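Chitinase (Chromobacterium violaceum, PDB 4TXG) probably hydrolyses the glycosidic bonds of chitin, as a family 18 glycoside hydrolase. Local coordinates at residues 338-350 against 379-391. Numbering follows the deposited sequence.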
loop_
_atom_site.group_PDB
_atom_site.type_symbol
_atom_site.label_atom_id
_atom_site.label_comp_id
_atom_site.label_asym_id
_atom_site.label_seq_id
_atom_site.Cartn_x
_atom_site.Cartn_y
_atom_site.Cartn_z
ATOM N N LEU A 338 -0.456 -12.943 13.887
ATOM C CA LEU A 338 -0.217 -12.485 12.516
ATOM C C LEU A 338 0.876 -11.428 12.411
ATOM O O LEU A 338 1.599 -11.374 11.410
ATOM C CB LEU A 338 -1.511 -11.948 11.896
ATOM C CG LEU A 338 -2.542 -13.038 11.588
ATOM C CD1 LEU A 338 -3.834 -12.441 11.058
ATOM C CD2 LEU A 338 -1.971 -14.046 10.604
ATOM N N ASN A 339 1.009 -10.577 13.421
ATOM C CA ASN A 339 2.070 -9.578 13.357
ATOM C C ASN A 339 3.461 -10.221 13.395
ATOM O O ASN A 339 4.324 -9.868 12.593
ATOM C CB ASN A 339 1.939 -8.563 14.494
ATOM C CG ASN A 339 0.963 -7.459 14.157
ATOM O OD1 ASN A 339 1.341 -6.438 13.582
ATOM N ND2 ASN A 339 -0.304 -7.674 14.477
ATOM N N LYS A 340 3.674 -11.144 14.329
ATOM C CA LYS A 340 4.949 -11.872 14.389
ATOM C C LYS A 340 5.204 -12.672 13.113
ATOM O O LYS A 340 6.342 -12.764 12.634
ATOM C CB LYS A 340 4.983 -12.816 15.591
ATOM C CG LYS A 340 4.889 -12.109 16.918
ATOM C CD LYS A 340 6.118 -11.272 17.164
ATOM C CE LYS A 340 7.114 -12.027 18.024
ATOM N NZ LYS A 340 6.668 -12.276 19.445
ATOM N N GLY A 341 4.147 -13.264 12.568
ATOM C CA GLY A 341 4.278 -14.056 11.356
ATOM C C GLY A 341 4.693 -13.202 10.176
ATOM O O GLY A 341 5.483 -13.621 9.327
ATOM N N TYR A 342 4.150 -11.990 10.116
ATOM C CA TYR A 342 4.416 -11.101 8.992
ATOM C C TYR A 342 5.824 -10.531 9.076
ATOM O O TYR A 342 6.529 -10.420 8.069
ATOM C CB TYR A 342 3.382 -9.987 8.984
ATOM C CG TYR A 342 3.371 -9.081 7.781
ATOM C CD1 TYR A 342 3.150 -9.583 6.497
ATOM C CD2 TYR A 342 3.511 -7.710 7.937
ATOM C CE1 TYR A 342 3.084 -8.727 5.408
ATOM C CE2 TYR A 342 3.453 -6.861 6.860
ATOM C CZ TYR A 342 3.242 -7.369 5.602
ATOM O OH TYR A 342 3.182 -6.495 4.540
ATOM N N VAL A 343 6.234 -10.174 10.286
ATOM C CA VAL A 343 7.599 -9.704 10.490
ATOM C C VAL A 343 8.593 -10.816 10.137
ATOM O O VAL A 343 9.598 -10.566 9.463
ATOM C CB VAL A 343 7.809 -9.220 11.936
ATOM C CG1 VAL A 343 9.279 -9.033 12.236
ATOM C CG2 VAL A 343 7.047 -7.912 12.141
ATOM N N ALA A 344 8.302 -12.044 10.559
ATOM C CA ALA A 344 9.171 -13.168 10.210
ATOM C C ALA A 344 9.236 -13.399 8.694
ATOM O O ALA A 344 10.304 -13.683 8.145
ATOM C CB ALA A 344 8.710 -14.438 10.913
ATOM N N LEU A 345 8.092 -13.288 8.025
ATOM C CA LEU A 345 8.055 -13.420 6.572
ATOM C C LEU A 345 8.962 -12.381 5.898
ATOM O O LEU A 345 9.797 -12.718 5.062
ATOM C CB LEU A 345 6.615 -13.268 6.061
ATOM C CG LEU A 345 6.486 -13.172 4.542
ATOM C CD1 LEU A 345 6.968 -14.470 3.901
ATOM C CD2 LEU A 345 5.049 -12.858 4.123
ATOM N N LEU A 346 8.812 -11.115 6.279
ATOM C CA LEU A 346 9.569 -10.053 5.621
ATOM C C LEU A 346 11.057 -10.125 5.950
ATOM O O LEU A 346 11.895 -9.878 5.084
ATOM C CB LEU A 346 9.008 -8.684 6.007
ATOM C CG LEU A 346 7.557 -8.441 5.549
ATOM C CD1 LEU A 346 7.078 -7.054 5.942
ATOM C CD2 LEU A 346 7.429 -8.655 4.040
ATOM N N GLN A 347 11.392 -10.455 7.199
ATOM C CA GLN A 347 12.799 -10.561 7.586
ATOM C C GLN A 347 13.485 -11.693 6.823
ATOM O O GLN A 347 14.626 -11.557 6.370
ATOM C CB GLN A 347 12.947 -10.787 9.096
ATOM C CG GLN A 347 14.409 -10.865 9.512
ATOM C CD GLN A 347 14.614 -10.777 11.011
ATOM O OE1 GLN A 347 13.681 -10.499 11.766
ATOM N NE2 GLN A 347 15.848 -11.004 11.450
ATOM N N THR A 348 12.774 -12.802 6.653
ATOM C CA THR A 348 13.338 -13.959 5.967
ATOM C C THR A 348 13.440 -13.713 4.466
ATOM O O THR A 348 14.429 -14.078 3.824
ATOM C CB THR A 348 12.504 -15.225 6.233
ATOM O OG1 THR A 348 12.387 -15.421 7.648
ATOM C CG2 THR A 348 13.185 -16.460 5.624
ATOM N N LEU A 349 12.417 -13.095 3.900
ATOM C CA LEU A 349 12.448 -12.732 2.490
ATOM C C LEU A 349 13.613 -11.782 2.198
ATOM O O LEU A 349 14.325 -11.948 1.207
ATOM C CB LEU A 349 11.120 -12.098 2.110
ATOM C CG LEU A 349 10.552 -12.150 0.698
ATOM C CD1 LEU A 349 10.658 -13.525 0.071
ATOM C CD2 LEU A 349 9.086 -11.722 0.828
ATOM N N ARG A 350 13.814 -10.810 3.084
ATOM C CA ARG A 350 14.917 -9.852 2.973
ATOM C C ARG A 350 16.259 -10.573 2.991
ATOM O O ARG A 350 17.136 -10.313 2.167
ATOM C CB ARG A 350 14.850 -8.824 4.112
ATOM C CG ARG A 350 16.014 -7.826 4.156
ATOM C CD ARG A 350 15.796 -6.661 3.180
ATOM N NE ARG A 350 16.168 -6.998 1.807
ATOM C CZ ARG A 350 15.678 -6.388 0.729
ATOM N NH1 ARG A 350 16.100 -6.747 -0.482
ATOM N NH2 ARG A 350 14.766 -5.421 0.863
ATOM N N GLY A 379 -4.703 -2.915 14.182
ATOM C CA GLY A 379 -4.317 -4.267 14.541
ATOM C C GLY A 379 -2.951 -4.671 14.010
ATOM O O GLY A 379 -2.632 -5.851 13.969
ATOM N N MET A 380 -2.141 -3.698 13.606
ATOM C CA MET A 380 -0.831 -4.019 13.039
ATOM C C MET A 380 0.331 -3.393 13.822
ATOM O O MET A 380 1.385 -3.086 13.248
ATOM C CB MET A 380 -0.813 -3.604 11.558
ATOM C CG MET A 380 -1.819 -4.439 10.744
ATOM S SD MET A 380 -2.162 -3.903 9.060
ATOM C CE MET A 380 -0.549 -4.128 8.331
ATOM N N GLU A 381 0.124 -3.245 15.135
ATOM C CA GLU A 381 1.143 -2.783 16.077
ATOM C C GLU A 381 1.777 -1.479 15.579
ATOM O O GLU A 381 1.062 -0.497 15.427
ATOM C CB GLU A 381 2.171 -3.901 16.321
ATOM C CG GLU A 381 1.450 -5.137 16.929
ATOM C CD GLU A 381 2.368 -6.228 17.453
ATOM O OE1 GLU A 381 3.606 -6.038 17.447
ATOM O OE2 GLU A 381 1.837 -7.283 17.891
ATOM N N THR A 382 3.081 -1.466 15.312
ATOM C CA THR A 382 3.724 -0.284 14.725
ATOM C C THR A 382 4.298 -0.560 13.330
ATOM O O THR A 382 5.188 0.160 12.864
ATOM C CB THR A 382 4.866 0.248 15.624
ATOM O OG1 THR A 382 5.902 -0.743 15.739
ATOM C CG2 THR A 382 4.347 0.586 17.012
ATOM N N PHE A 383 3.776 -1.582 12.663
ATOM C CA PHE A 383 4.292 -2.003 11.356
ATOM C C PHE A 383 5.817 -2.146 11.391
ATOM O O PHE A 383 6.537 -1.572 10.568
ATOM C CB PHE A 383 3.867 -1.026 10.251
ATOM C CG PHE A 383 3.580 -1.714 8.940
ATOM C CD1 PHE A 383 4.494 -2.617 8.412
ATOM C CD2 PHE A 383 2.386 -1.502 8.271
ATOM C CE1 PHE A 383 4.240 -3.267 7.220
ATOM C CE2 PHE A 383 2.128 -2.161 7.077
ATOM C CZ PHE A 383 3.052 -3.040 6.561
ATOM N N GLN A 384 6.292 -2.918 12.363
ATOM C CA GLN A 384 7.718 -3.151 12.545
ATOM C C GLN A 384 8.398 -3.667 11.269
ATOM O O GLN A 384 9.585 -3.424 11.051
ATOM C CB GLN A 384 7.933 -4.147 13.692
ATOM C CG GLN A 384 7.520 -3.618 15.077
ATOM C CD GLN A 384 6.104 -3.992 15.459
ATOM O OE1 GLN A 384 5.167 -3.808 14.675
ATOM N NE2 GLN A 384 5.933 -4.524 16.677
ATOM N N GLY A 385 7.631 -4.344 10.419
ATOM C CA GLY A 385 8.156 -4.913 9.187
ATOM C C GLY A 385 8.595 -3.914 8.119
ATOM O O GLY A 385 9.239 -4.304 7.152
ATOM N N LEU A 386 8.258 -2.635 8.287
ATOM C CA LEU A 386 8.627 -1.623 7.293
ATOM C C LEU A 386 10.132 -1.565 7.008
ATOM O O LEU A 386 10.540 -1.262 5.886
ATOM C CB LEU A 386 8.149 -0.236 7.734
ATOM C CG LEU A 386 6.627 -0.028 7.728
ATOM C CD1 LEU A 386 6.291 1.360 8.253
ATOM C CD2 LEU A 386 6.068 -0.204 6.328
ATOM N N LYS A 387 10.955 -1.874 8.008
ATOM C CA LYS A 387 12.400 -1.762 7.848
ATOM C C LYS A 387 12.957 -2.732 6.797
ATOM O O LYS A 387 14.063 -2.539 6.311
ATOM C CB LYS A 387 13.113 -1.995 9.185
ATOM C CG LYS A 387 12.935 -3.403 9.728
ATOM C CD LYS A 387 13.461 -3.560 11.165
ATOM C CE LYS A 387 14.967 -3.416 11.244
ATOM N NZ LYS A 387 15.500 -3.856 12.571
ATOM N N TYR A 388 12.194 -3.765 6.440
ATOM C CA TYR A 388 12.675 -4.751 5.468
ATOM C C TYR A 388 12.322 -4.407 4.023
ATOM O O TYR A 388 12.798 -5.060 3.096
ATOM C CB TYR A 388 12.121 -6.139 5.818
ATOM C CG TYR A 388 12.506 -6.551 7.219
ATOM C CD1 TYR A 388 13.841 -6.758 7.553
ATOM C CD2 TYR A 388 11.546 -6.701 8.212
ATOM C CE1 TYR A 388 14.214 -7.115 8.836
ATOM C CE2 TYR A 388 11.916 -7.056 9.510
ATOM C CZ TYR A 388 13.251 -7.263 9.806
ATOM O OH TYR A 388 13.635 -7.618 11.086
ATOM N N LEU A 389 11.482 -3.393 3.833
ATOM C CA LEU A 389 10.899 -3.129 2.527
ATOM C C LEU A 389 11.621 -2.024 1.769
ATOM O O LEU A 389 11.819 -0.918 2.286
ATOM C CB LEU A 389 9.420 -2.754 2.678
ATOM C CG LEU A 389 8.589 -3.827 3.371
ATOM C CD1 LEU A 389 7.178 -3.317 3.661
ATOM C CD2 LEU A 389 8.539 -5.074 2.496
ATOM N N ASP A 390 12.014 -2.317 0.537
ATOM C CA ASP A 390 12.595 -1.274 -0.298
ATOM C C ASP A 390 11.652 -0.087 -0.417
ATOM O O ASP A 390 12.082 1.063 -0.345
ATOM C CB ASP A 390 12.933 -1.823 -1.672
ATOM C CG ASP A 390 14.134 -2.725 -1.632
ATOM O OD1 ASP A 390 15.264 -2.210 -1.785
ATOM O OD2 ASP A 390 13.953 -3.938 -1.406
ATOM N N PHE A 391 10.365 -0.368 -0.606
ATOM C CA PHE A 391 9.349 0.670 -0.488
ATOM C C PHE A 391 7.975 0.053 -0.318
ATOM O O PHE A 391 7.803 -1.157 -0.505
ATOM C CB PHE A 391 9.373 1.646 -1.691
ATOM C CG PHE A 391 9.214 1.002 -3.048
ATOM C CD1 PHE A 391 7.958 0.671 -3.536
ATOM C CD2 PHE A 391 10.318 0.801 -3.868
ATOM C CE1 PHE A 391 7.802 0.121 -4.807
ATOM C CE2 PHE A 391 10.175 0.232 -5.140
ATOM C CZ PHE A 391 8.912 -0.101 -5.608
HETATM O O HOH W 1 4.156 -6.024 13.388
#
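The 338-350 part of helix 338-360 and segment 379-391, which holds a type II' beta turn (Met-380 to Phe-383) and then a 3-10 segment (384-388), run the same way along each other, coming nearest at Val-343 and Gly-385, whose CA atoms lie 5.0 Å apart. Just before the turn, the amide of Asn-339 gives an almost straight bond in its own plane from ND2 to Gly-379 O (3.0 Å), an oxygen that Ser-318 also binds. The Glu-381 carboxylate stacks on that amide, their planes 13° apart, and a water links Asn-339 OD1 to Gln-384 OE1. In the middle, Val-343 CG2 rests on the backbone of Gly-385, Leu-346 CD1 reaches the O of the same glycine at 3.7 Å, and Phe-383 CE1 meets the Tyr-342 ring at its edge. Tyr-388 lays its ring flat against the helix: Gln-347 CA sits 3.8 Å from the ring centroid, 4° off the normal, a CH-pi contact, while Lys-387 CG covers the opposite face. The Arg-350 chain, bent at chi2 and chi3, folds so that NH2 serves two acceptors, Tyr-388 O at 3.0 Å and, in a salt bridge, Asp-390 OD2 at 2.8 Å. This OD2 is approached from above the carboxylate plane and also accepts the backbone N-H of Ile-366; OD1 is held by Tyr-140 and Tyr-363, and Asp-354 pairs with Arg-350 NE. This buried network probably fixes the guanidinium where the loop enters strand 391-395. The contact joins an outer helix of the family 18 TIM barrel to the loop between helix 374-377 and strand 391-395, part of the connection from parallel strand 365-371.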